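Local coordinates for putative dehydrogenase (Pseudomonas fluorescens, PDB 6UUG), which is the methanesulfinate monooxygenase MsuC, the oxygenase of a two-component flavin-dependent system that works in bacterial sulfur assimilation, at residues 117-122 against 237-242; 189-194 against 231-236; 113-118 against 246-251; 141-146 against 178-183. One frame throughout, in Å; residues are numbered along the deposited sequence.

Contact 1 of 4, residues 117-122 against 237-242; sequences RLFSRP and PGPLST
Phe119 O, at the last turn of its helix, accepts a hydrogen bond from Gly238 N, 2.9 Å away. The bond is bent, 147° at the hydrogen, and the donor lies tilted from the carbonyl plane. Pro237, which follows a cis peptide bond, sets its ring beside the same helix end, its CG 3.5 Å from Leu118 O. Gly238 then turns through a positive phi, which suits glycine, and brings Pro239 over the ring of Phe119. Pro239 CA sits 3.7 Å from the ring centroid and 14° off the normal, a CH-pi contact over the face, while Pro239 CB packs 3.6 Å from Phe119 CE2. A chi1 of -69° sets the ring beside the backbone N, with one face under Pro239, the two side chains crossing at about a right angle. Cutting Phe119 back to an alanine is likely to leave Pro239 CA and CB without the ring face they rest on and to open a gap there. Within the loop, Ser241 OG donates to Gly238 O from above its carbonyl plane, 2.9 Å away. The junction joins the end of helix 100-119 to the loop leading into helix 247-277, whose Arg248 Phe119 also touches.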
loop_
_atom_site.group_PDB
_atom_site.type_symbol
_atom_site.label_atom_id
_atom_site.label_comp_id
_atom_site.label_asym_id
_atom_site.label_seq_id
_atom_site.Cartn_x
_atom_site.Cartn_y
_atom_site.Cartn_z
ATOM N N ARG A 117 34.962 3.767 23.744
ATOM C CA ARG A 117 35.540 2.427 23.668
ATOM C C ARG A 117 36.149 2.164 22.297
ATOM O O ARG A 117 37.232 1.579 22.191
ATOM C CB ARG A 117 34.471 1.377 23.984
ATOM C CG ARG A 117 34.885 -0.075 23.675
ATOM C CD ARG A 117 35.989 -0.538 24.615
ATOM N NE ARG A 117 36.474 -1.885 24.302
ATOM C CZ ARG A 117 37.402 -2.172 23.388
ATOM N NH1 ARG A 117 37.962 -1.217 22.653
ATOM N NH2 ARG A 117 37.773 -3.431 23.202
ATOM N N LEU A 118 35.471 2.601 21.235
ATOM C CA LEU A 118 35.908 2.289 19.882
ATOM C C LEU A 118 36.916 3.280 19.316
ATOM O O LEU A 118 37.713 2.900 18.443
ATOM C CB LEU A 118 34.691 2.219 18.953
ATOM C CG LEU A 118 33.724 1.057 19.180
ATOM C CD1 LEU A 118 32.463 1.250 18.330
ATOM C CD2 LEU A 118 34.387 -0.267 18.841
ATOM N N PHE A 119 36.905 4.533 19.787
ATOM C CA PHE A 119 37.672 5.609 19.160
ATOM C C PHE A 119 38.937 6.004 19.917
ATOM O O PHE A 119 39.751 6.750 19.360
ATOM C CB PHE A 119 36.822 6.880 18.994
ATOM C CG PHE A 119 35.703 6.778 17.992
ATOM C CD1 PHE A 119 35.538 5.661 17.189
ATOM C CD2 PHE A 119 34.811 7.835 17.855
ATOM C CE1 PHE A 119 34.492 5.594 16.266
ATOM C CE2 PHE A 119 33.767 7.786 16.936
ATOM C CZ PHE A 119 33.607 6.661 16.136
ATOM N N SER A 120 39.135 5.548 21.155
ATOM C CA SER A 120 40.240 6.047 21.974
ATOM C C SER A 120 41.056 4.882 22.535
ATOM O O SER A 120 40.746 3.706 22.324
ATOM C CB SER A 120 39.730 6.947 23.111
ATOM O OG SER A 120 39.058 6.204 24.117
ATOM N N ARG A 121 42.117 5.230 23.263
ATOM C CA ARG A 121 43.073 4.269 23.795
ATOM C C ARG A 121 42.579 3.676 25.119
ATOM O O ARG A 121 41.849 4.335 25.861
ATOM C CB ARG A 121 44.425 4.945 24.004
ATOM C CG ARG A 121 45.043 5.508 22.731
ATOM C CD ARG A 121 46.284 6.338 23.015
ATOM N NE ARG A 121 45.963 7.724 23.347
ATOM C CZ ARG A 121 46.060 8.240 24.568
ATOM N NH1 ARG A 121 46.472 7.482 25.575
ATOM N NH2 ARG A 121 45.750 9.515 24.785
ATOM N N PRO A 122 42.992 2.444 25.452
ATOM C CA PRO A 122 42.578 1.859 26.744
ATOM C C PRO A 122 42.876 2.738 27.947
ATOM O O PRO A 122 42.075 2.770 28.889
ATOM C CB PRO A 122 43.366 0.539 26.796
ATOM C CG PRO A 122 43.594 0.193 25.351
ATOM C CD PRO A 122 43.827 1.514 24.669
ATOM N N PRO A 237 42.024 4.617 17.735
ATOM C CA PRO A 237 42.174 4.839 16.289
ATOM C C PRO A 237 41.284 5.931 15.692
ATOM O O PRO A 237 41.380 6.187 14.492
ATOM C CB PRO A 237 41.787 3.483 15.706
ATOM C CG PRO A 237 40.724 2.995 16.644
ATOM C CD PRO A 237 41.161 3.451 18.020
ATOM N N GLY A 238 40.421 6.547 16.498
ATOM C CA GLY A 238 39.565 7.614 16.030
ATOM C C GLY A 238 38.401 7.134 15.177
ATOM O O GLY A 238 38.230 5.936 14.930
ATOM N N PRO A 239 37.571 8.068 14.718
ATOM C CA PRO A 239 36.368 7.685 13.970
ATOM C C PRO A 239 36.667 7.240 12.545
ATOM O O PRO A 239 37.637 7.673 11.919
ATOM C CB PRO A 239 35.524 8.969 13.978
ATOM C CG PRO A 239 36.514 10.067 14.157
ATOM C CD PRO A 239 37.610 9.511 15.013
ATOM N N LEU A 240 35.799 6.351 12.049
ATOM C CA LEU A 240 35.789 5.874 10.661
ATOM C C LEU A 240 37.166 5.386 10.218
ATOM O O LEU A 240 37.715 5.822 9.200
ATOM C CB LEU A 240 35.256 6.956 9.716
ATOM C CG LEU A 240 33.776 7.304 9.915
ATOM C CD1 LEU A 240 33.347 8.462 9.025
ATOM C CD2 LEU A 240 32.881 6.082 9.684
ATOM N N SER A 241 37.715 4.450 10.999
ATOM C CA SER A 241 39.071 3.977 10.802
ATOM C C SER A 241 39.011 2.490 10.518
ATOM O O SER A 241 38.826 2.090 9.351
ATOM C CB SER A 241 39.930 4.386 12.013
ATOM O OG SER A 241 39.383 3.904 13.224
ATOM N N THR A 242 39.170 1.617 11.513
ATOM C CA THR A 242 39.064 0.179 11.289
ATOM C C THR A 242 37.597 -0.245 11.196
ATOM O O THR A 242 36.712 0.481 11.662
ATOM C CB THR A 242 39.720 -0.595 12.424
ATOM O OG1 THR A 242 38.965 -0.403 13.632
ATOM C CG2 THR A 242 41.159 -0.129 12.642
#

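Contact 2 of 4, residues 189-194 against 231-236; sequences KLLIAA and SELLLD
Leu191 CD2 and Leu233 CD2 meet at 3.6 Å, and Leu191 CD1 touches Leu235 CD2 at the same distance, so both branches of one leucine are used. Leu191 CG lies anti to the backbone N (chi1 175°), which carries its methyls toward the loop. Replacing Leu191 with an alanine would probably open a gap between Leu233 and Leu235 and let their CD2 methyls shift. Tight packing continues where the backbones meet: Leu234 N donates to Ile192 O at 2.8 Å in a nearly straight bond (177°), and Ala194 N donates to Glu232 O at 3.0 Å in the carbonyl plane. On the helix 100-119 side, Leu234 CD1 rests 3.8 Å from Ile192 CG2. Away from these direct contacts, groups meet through water. One water bridges Ile192 N and Leu234 O, and another joins Ala194 O to Glu232 OE2; Glu232 also holds Glu229 N and forms a salt bridge with Arg199. Leu235 marks the exposed side, with the partly exposed Glu232 on the other flank. The pattern is a single beta bridge, Ala193 with Leu233, by which the chain at 231-236 joins strand 189-196 at one point, on an outer strand of a three-stranded mixed sheet in this acyl-CoA dehydrogenase-like fold.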
loop_
_atom_site.group_PDB
_atom_site.type_symbol
_atom_site.label_atom_id
_atom_site.label_comp_id
_atom_site.label_asym_id
_atom_site.label_seq_id
_atom_site.Cartn_x
_atom_site.Cartn_y
_atom_site.Cartn_z
ATOM N N LYS A 189 38.646 18.826 9.362
ATOM C CA LYS A 189 38.537 17.462 9.866
ATOM C C LYS A 189 37.775 17.452 11.186
ATOM O O LYS A 189 38.016 18.290 12.057
ATOM C CB LYS A 189 39.919 16.838 10.060
ATOM N N LEU A 190 36.860 16.499 11.326
ATOM C CA LEU A 190 36.078 16.390 12.549
ATOM C C LEU A 190 36.932 15.838 13.684
ATOM O O LEU A 190 37.695 14.886 13.503
ATOM C CB LEU A 190 34.858 15.493 12.325
ATOM C CG LEU A 190 33.811 15.474 13.444
ATOM C CD1 LEU A 190 33.199 16.858 13.631
ATOM C CD2 LEU A 190 32.726 14.439 13.160
ATOM N N LEU A 191 36.798 16.443 14.862
ATOM C CA LEU A 191 37.517 16.032 16.063
ATOM C C LEU A 191 36.505 15.763 17.170
ATOM O O LEU A 191 35.613 16.582 17.406
ATOM C CB LEU A 191 38.511 17.118 16.493
ATOM C CG LEU A 191 39.266 16.897 17.795
ATOM C CD1 LEU A 191 40.234 15.739 17.639
ATOM C CD2 LEU A 191 39.998 18.167 18.203
ATOM N N ILE A 192 36.636 14.615 17.842
ATOM C CA ILE A 192 35.699 14.185 18.876
ATOM C C ILE A 192 36.414 14.178 20.223
ATOM O O ILE A 192 37.559 13.728 20.320
ATOM C CB ILE A 192 35.132 12.783 18.577
ATOM C CG1 ILE A 192 34.798 12.614 17.085
ATOM C CG2 ILE A 192 33.921 12.517 19.456
ATOM C CD1 ILE A 192 33.707 13.498 16.603
ATOM N N ALA A 193 35.733 14.657 21.262
ATOM C CA ALA A 193 36.292 14.664 22.610
ATOM C C ALA A 193 35.228 14.241 23.614
ATOM O O ALA A 193 34.035 14.437 23.388
ATOM C CB ALA A 193 36.835 16.054 22.983
ATOM N N ALA A 194 35.670 13.661 24.730
ATOM C CA ALA A 194 34.808 13.360 25.868
ATOM C C ALA A 194 35.156 14.318 27.001
ATOM O O ALA A 194 36.292 14.315 27.483
ATOM C CB ALA A 194 34.980 11.913 26.327
ATOM N N SER A 231 44.421 14.391 26.259
ATOM C CA SER A 231 43.945 13.153 26.861
ATOM C C SER A 231 42.439 12.975 26.734
ATOM O O SER A 231 41.930 11.898 27.062
ATOM C CB SER A 231 44.332 13.103 28.343
ATOM O OG SER A 231 43.598 14.062 29.092
ATOM N N GLU A 232 41.712 13.997 26.292
ATOM C CA GLU A 232 40.272 13.878 26.138
ATOM C C GLU A 232 39.849 13.690 24.688
ATOM O O GLU A 232 38.664 13.450 24.433
ATOM C CB GLU A 232 39.588 15.102 26.756
ATOM C CG GLU A 232 39.849 15.182 28.266
ATOM C CD GLU A 232 39.421 16.489 28.887
ATOM O OE1 GLU A 232 39.631 17.552 28.262
ATOM O OE2 GLU A 232 38.871 16.447 30.003
ATOM N N LEU A 233 40.787 13.777 23.742
ATOM C CA LEU A 233 40.479 13.622 22.327
ATOM C C LEU A 233 40.443 12.149 21.954
ATOM O O LEU A 233 41.315 11.374 22.351
ATOM C CB LEU A 233 41.523 14.340 21.467
ATOM C CG LEU A 233 41.682 15.842 21.719
ATOM C CD1 LEU A 233 42.851 16.400 20.915
ATOM C CD2 LEU A 233 40.402 16.564 21.377
ATOM N N LEU A 234 39.440 11.770 21.159
ATOM C CA LEU A 234 39.266 10.378 20.747
ATOM C C LEU A 234 39.939 10.212 19.388
ATOM O O LEU A 234 39.300 10.300 18.344
ATOM C CB LEU A 234 37.785 10.010 20.708
ATOM C CG LEU A 234 36.896 10.489 21.862
ATOM C CD1 LEU A 234 35.483 9.906 21.735
ATOM C CD2 LEU A 234 37.503 10.158 23.229
ATOM N N LEU A 235 41.246 9.944 19.410
ATOM C CA LEU A 235 42.067 9.982 18.205
ATOM C C LEU A 235 42.649 8.640 17.794
ATOM O O LEU A 235 42.943 8.452 16.613
ATOM C CB LEU A 235 43.230 10.971 18.386
ATOM C CG LEU A 235 42.844 12.447 18.449
ATOM C CD1 LEU A 235 44.034 13.290 18.881
ATOM C CD2 LEU A 235 42.321 12.908 17.099
ATOM N N ASP A 236 42.833 7.707 18.723
ATOM C CA ASP A 236 43.530 6.454 18.430
ATOM C C ASP A 236 42.630 5.268 18.743
ATOM O O ASP A 236 42.493 4.887 19.919
ATOM C CB ASP A 236 44.825 6.376 19.238
ATOM C CG ASP A 236 45.892 5.527 18.558
ATOM O OD1 ASP A 236 45.702 5.158 17.378
ATOM O OD2 ASP A 236 46.920 5.233 19.207
HETATM O O HOH W 1 38.361 12.553 16.922
HETATM O O HOH W 2 37.094 14.374 30.195
#

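Contact 3 of 4, residues 113-118 against 246-251; sequences LATVRL and CLRPLI
Thr115 OG1 and the guanidinium of Arg248 make the polar half of this contact. Arg248 grips the hydroxyl oxygen side-on with two nitrogens. NE donates to Thr115 OG1 at 2.9 Å, with an angle of 162° at the hydrogen. Arg248 NH2 donates to the same Thr115 OG1 at 3.2 Å in a more bent bond, and the oxygen lies at the edge of the guanidinium, in its plane. Arg248 gets there because its CG stands anti to the backbone N (chi1 -164°) and the chain then bends at chi2, turning the group across to the other helix. Thr115 OG1 is also hydrogen-bonded to Leu111 O one turn earlier, which helps fix this buried hydroxyl. The apolar half lies beside this grip. Leu118 CD1 packs 3.7 Å from Arg248 N and also near Leu247 CB. It meets Ile251 CD1 as well, which in turn lies 4.1 Å from Ala114 CB. Trp325 of helix 294-327 touches Leu118, Leu247 and Ile251 alike. The two short segments run antiparallel at 170° with axes 9.9 Å apart. They form a helix pair whose touching residues are all buried, joining helix 100-119 to the long helix 247-277, consistent with the acyl-CoA dehydrogenase fold, where helical N- and C-terminal parts pack together.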
loop_
_atom_site.group_PDB
_atom_site.type_symbol
_atom_site.label_atom_id
_atom_site.label_comp_id
_atom_site.label_asym_id
_atom_site.label_seq_id
_atom_site.Cartn_x
_atom_site.Cartn_y
_atom_site.Cartn_z
ATOM N N LEU A 113 29.285 5.636 25.525
ATOM C CA LEU A 113 30.303 4.734 26.055
ATOM C C LEU A 113 30.953 3.920 24.943
ATOM O O LEU A 113 32.173 3.723 24.939
ATOM C CB LEU A 113 29.682 3.819 27.109
ATOM C CG LEU A 113 29.261 4.473 28.421
ATOM C CD1 LEU A 113 28.609 3.421 29.307
ATOM C CD2 LEU A 113 30.504 5.064 29.111
ATOM N N ALA A 114 30.157 3.452 23.977
ATOM C CA ALA A 114 30.726 2.738 22.839
ATOM C C ALA A 114 31.677 3.619 22.049
ATOM O O ALA A 114 32.671 3.127 21.501
ATOM C CB ALA A 114 29.617 2.227 21.916
ATOM N N THR A 115 31.378 4.918 21.984
ATOM C CA THR A 115 32.199 5.862 21.233
ATOM C C THR A 115 33.608 5.965 21.817
ATOM O O THR A 115 34.597 5.897 21.079
ATOM C CB THR A 115 31.525 7.235 21.220
ATOM O OG1 THR A 115 30.225 7.126 20.621
ATOM C CG2 THR A 115 32.342 8.220 20.408
ATOM N N VAL A 116 33.725 6.158 23.136
ATOM C CA VAL A 116 35.066 6.212 23.718
ATOM C C VAL A 116 35.739 4.847 23.613
ATOM O O VAL A 116 36.951 4.753 23.365
ATOM C CB VAL A 116 35.037 6.744 25.173
ATOM C CG1 VAL A 116 34.511 8.160 25.223
ATOM C CG2 VAL A 116 34.249 5.852 26.109
ATOM N N ARG A 117 34.962 3.767 23.744
ATOM C CA ARG A 117 35.540 2.427 23.668
ATOM C C ARG A 117 36.149 2.164 22.297
ATOM O O ARG A 117 37.232 1.579 22.191
ATOM C CB ARG A 117 34.471 1.377 23.984
ATOM C CG ARG A 117 34.885 -0.075 23.675
ATOM C CD ARG A 117 35.989 -0.538 24.615
ATOM N NE ARG A 117 36.474 -1.885 24.302
ATOM C CZ ARG A 117 37.402 -2.172 23.388
ATOM N NH1 ARG A 117 37.962 -1.217 22.653
ATOM N NH2 ARG A 117 37.773 -3.431 23.202
ATOM N N LEU A 118 35.471 2.601 21.235
ATOM C CA LEU A 118 35.908 2.289 19.882
ATOM C C LEU A 118 36.916 3.280 19.316
ATOM O O LEU A 118 37.713 2.900 18.443
ATOM C CB LEU A 118 34.691 2.219 18.953
ATOM C CG LEU A 118 33.724 1.057 19.180
ATOM C CD1 LEU A 118 32.463 1.250 18.330
ATOM C CD2 LEU A 118 34.387 -0.267 18.841
ATOM N N CYS A 246 34.329 1.285 12.963
ATOM C CA CYS A 246 33.173 1.591 12.127
ATOM C C CYS A 246 31.909 0.888 12.594
ATOM O O CYS A 246 30.860 1.050 11.954
ATOM C CB CYS A 246 33.476 1.233 10.673
ATOM S SG CYS A 246 34.630 2.435 9.882
ATOM N N LEU A 247 31.956 0.129 13.691
ATOM C CA LEU A 247 30.703 -0.314 14.293
ATOM C C LEU A 247 29.946 0.819 14.969
ATOM O O LEU A 247 28.749 0.672 15.225
ATOM C CB LEU A 247 30.938 -1.416 15.322
ATOM C CG LEU A 247 31.383 -2.790 14.843
ATOM C CD1 LEU A 247 31.620 -3.667 16.078
ATOM C CD2 LEU A 247 30.416 -3.452 13.871
ATOM N N ARG A 248 30.602 1.943 15.261
ATOM C CA ARG A 248 29.925 3.002 16.009
ATOM C C ARG A 248 28.652 3.488 15.325
ATOM O O ARG A 248 27.605 3.552 15.992
ATOM C CB ARG A 248 30.901 4.161 16.261
ATOM C CG ARG A 248 30.448 5.140 17.348
ATOM C CD ARG A 248 29.595 6.270 16.835
ATOM N NE ARG A 248 29.234 7.141 17.945
ATOM C CZ ARG A 248 28.306 8.092 17.905
ATOM N NH1 ARG A 248 27.622 8.328 16.792
ATOM N NH2 ARG A 248 28.064 8.809 18.994
ATOM N N PRO A 249 28.649 3.849 14.040
ATOM C CA PRO A 249 27.375 4.276 13.435
ATOM C C PRO A 249 26.349 3.159 13.365
ATOM O O PRO A 249 25.144 3.440 13.403
ATOM C CB PRO A 249 27.791 4.757 12.035
ATOM C CG PRO A 249 29.077 4.035 11.751
ATOM C CD PRO A 249 29.767 3.945 13.081
ATOM N N LEU A 250 26.791 1.905 13.273
ATOM C CA LEU A 250 25.857 0.788 13.208
ATOM C C LEU A 250 25.172 0.570 14.553
ATOM O O LEU A 250 23.982 0.232 14.602
ATOM C CB LEU A 250 26.586 -0.473 12.733
ATOM C CG LEU A 250 27.315 -0.362 11.388
ATOM C CD1 LEU A 250 27.854 -1.716 10.951
ATOM C CD2 LEU A 250 26.349 0.188 10.326
ATOM N N ILE A 251 25.912 0.744 15.655
ATOM C CA ILE A 251 25.294 0.715 16.977
ATOM C C ILE A 251 24.248 1.823 17.096
ATOM O O ILE A 251 23.145 1.604 17.605
ATOM C CB ILE A 251 26.372 0.819 18.071
ATOM C CG1 ILE A 251 27.219 -0.460 18.080
ATOM C CG2 ILE A 251 25.731 1.059 19.450
ATOM C CD1 ILE A 251 28.553 -0.289 18.829
#

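Contact 4 of 4, residues 141-146 against 178-183; sequences NALNPL and IASAVD
Ala142 N donates to Ile178 O at 2.8 Å, pairing the end of strand 139-142 with strand 176-183. This is a parallel beta ladder, with Asn141 opposite Ile178 and Ala142 opposite Ala179, between an outer strand and the middle strand of a three-stranded mixed sheet. A longer, weak bond returns from Ser180 N to Ala142 O, and Ala179 CA approaches that same oxygen in a CA-H...O contact. On one side of the sheet Ala142 CB and Ala179 CB lie 4.1 Å apart; the other side carries Asn141 and Ile178, whose side chains pack on Met112 of helix 100-119. Past Ala142 the chain leaves the strand. Leu143 has CG anti to the backbone N (chi1 161°), which sends CD1 over Ser180, 3.5 Å from its CB, while Leu143 CB faces Ile178 CG2. Ile192 of strand 189-196 touches Leu143, Ile178 and Ser180. What holds the departing chain is an Asx turn: Asn141 OD1 accepts Leu143 N at 3.1 Å, the donor standing well above the plane of the side-chain carbonyl. One residue further on, Asn144 N gives a weak bond to Ser180 OG, 3.3 Å away, which chi1 55° places between its own backbone N and carbonyl carbon.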
loop_
_atom_site.group_PDB
_atom_site.type_symbol
_atom_site.label_atom_id
_atom_site.label_comp_id
_atom_site.label_asym_id
_atom_site.label_seq_id
_atom_site.Cartn_x
_atom_site.Cartn_y
_atom_site.Cartn_z
ATOM N N ASN A 141 24.918 13.541 24.612
ATOM C CA ASN A 141 25.370 13.685 23.234
ATOM C C ASN A 141 25.515 15.153 22.868
ATOM O O ASN A 141 24.606 15.953 23.116
ATOM C CB ASN A 141 24.394 13.033 22.257
ATOM C CG ASN A 141 24.745 13.327 20.813
ATOM O OD1 ASN A 141 25.810 12.949 20.338
ATOM N ND2 ASN A 141 23.851 14.017 20.106
ATOM N N ALA A 142 26.651 15.494 22.264
ATOM C CA ALA A 142 26.881 16.793 21.644
ATOM C C ALA A 142 27.660 16.612 20.352
ATOM O O ALA A 142 28.470 17.467 19.978
ATOM C CB ALA A 142 27.624 17.744 22.587
ATOM N N LEU A 143 27.448 15.484 19.683
ATOM C CA LEU A 143 28.144 15.131 18.455
ATOM C C LEU A 143 27.154 15.276 17.310
ATOM O O LEU A 143 26.135 14.580 17.277
ATOM C CB LEU A 143 28.707 13.709 18.546
ATOM C CG LEU A 143 29.091 12.925 17.282
ATOM C CD1 LEU A 143 30.126 13.659 16.463
ATOM C CD2 LEU A 143 29.597 11.533 17.638
ATOM N N ASN A 144 27.433 16.205 16.400
ATOM C CA ASN A 144 26.596 16.426 15.224
ATOM C C ASN A 144 27.541 16.634 14.050
ATOM O O ASN A 144 28.081 17.738 13.868
ATOM C CB ASN A 144 25.657 17.619 15.403
ATOM C CG ASN A 144 24.507 17.620 14.400
ATOM O OD1 ASN A 144 24.524 16.891 13.407
ATOM N ND2 ASN A 144 23.502 18.451 14.659
ATOM N N PRO A 145 27.789 15.596 13.251
ATOM C CA PRO A 145 28.671 15.762 12.084
ATOM C C PRO A 145 28.135 16.743 11.056
ATOM O O PRO A 145 28.921 17.293 10.275
ATOM C CB PRO A 145 28.763 14.341 11.509
ATOM C CG PRO A 145 27.518 13.655 11.991
ATOM C CD PRO A 145 27.253 14.227 13.356
ATOM N N LEU A 146 26.824 16.985 11.033
ATOM C CA LEU A 146 26.206 17.909 10.095
ATOM C C LEU A 146 25.989 19.292 10.700
ATOM O O LEU A 146 25.121 20.038 10.232
ATOM C CB LEU A 146 24.883 17.334 9.589
ATOM C CG LEU A 146 24.963 15.930 8.981
ATOM C CD1 LEU A 146 23.593 15.470 8.515
ATOM C CD2 LEU A 146 25.966 15.887 7.836
ATOM N N ILE A 178 29.938 13.723 24.845
ATOM C CA ILE A 178 30.743 13.521 23.651
ATOM C C ILE A 178 30.479 14.723 22.750
ATOM O O ILE A 178 29.361 14.903 22.264
ATOM C CB ILE A 178 30.392 12.210 22.940
ATOM C CG1 ILE A 178 30.579 11.006 23.877
ATOM C CG2 ILE A 178 31.208 12.073 21.671
ATOM C CD1 ILE A 178 32.002 10.530 23.978
ATOM N N ALA A 179 31.497 15.547 22.518
ATOM C CA ALA A 179 31.349 16.770 21.736
ATOM C C ALA A 179 32.251 16.714 20.515
ATOM O O ALA A 179 33.369 16.196 20.581
ATOM C CB ALA A 179 31.692 18.015 22.577
ATOM N N SER A 180 31.777 17.261 19.398
ATOM C CA SER A 180 32.581 17.331 18.188
ATOM C C SER A 180 32.862 18.782 17.813
ATOM O O SER A 180 32.122 19.702 18.174
ATOM C CB SER A 180 31.898 16.627 17.014
ATOM O OG SER A 180 30.602 17.146 16.798
ATOM N N ALA A 181 33.946 18.962 17.062
ATOM C CA ALA A 181 34.332 20.258 16.525
ATOM C C ALA A 181 35.104 20.016 15.239
ATOM O O ALA A 181 35.640 18.930 15.018
ATOM C CB ALA A 181 35.180 21.060 17.522
ATOM N N VAL A 182 35.151 21.032 14.380
ATOM C CA VAL A 182 35.884 20.944 13.122
ATOM C C VAL A 182 37.206 21.686 13.270
ATOM O O VAL A 182 37.244 22.821 13.760
ATOM C CB VAL A 182 35.056 21.489 11.941
ATOM C CG1 VAL A 182 33.867 20.576 11.661
ATOM C CG2 VAL A 182 34.559 22.892 12.214
ATOM N N ASP A 183 38.295 21.026 12.890
ATOM C CA ASP A 183 39.598 21.669 12.775
ATOM C C ASP A 183 39.752 22.128 11.335
ATOM O O ASP A 183 39.907 21.307 10.427
ATOM C CB ASP A 183 40.724 20.720 13.175
ATOM C CG ASP A 183 42.073 21.157 12.631
ATOM O OD1 ASP A 183 42.407 22.357 12.756
ATOM O OD2 ASP A 183 42.801 20.300 12.082
#

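Contacts 2, 3 and 4 are buried, and contact 3 is the most central, about 13 Å between its centre and that of the chain; contact 1 is only partly buried, with Pro237 and Leu240 exposed. Contacts 1 and 3 share helix 100-119 and touch where Phe119 CZ meets Arg248 CB, one using the helix's end and the other its flank. Contacts 2 and 4 both reach one sheet, through its neighbouring strands 189-196 and 176-183, and rest on several backbone bonds, where contact 1 has one. Contact 3 differs in relying on side chains, a two-nitrogen grip set beside leucine and isoleucine. Val116 links helix to sheet, meeting Ala194 of contact 2 and Ile178 of contact 4.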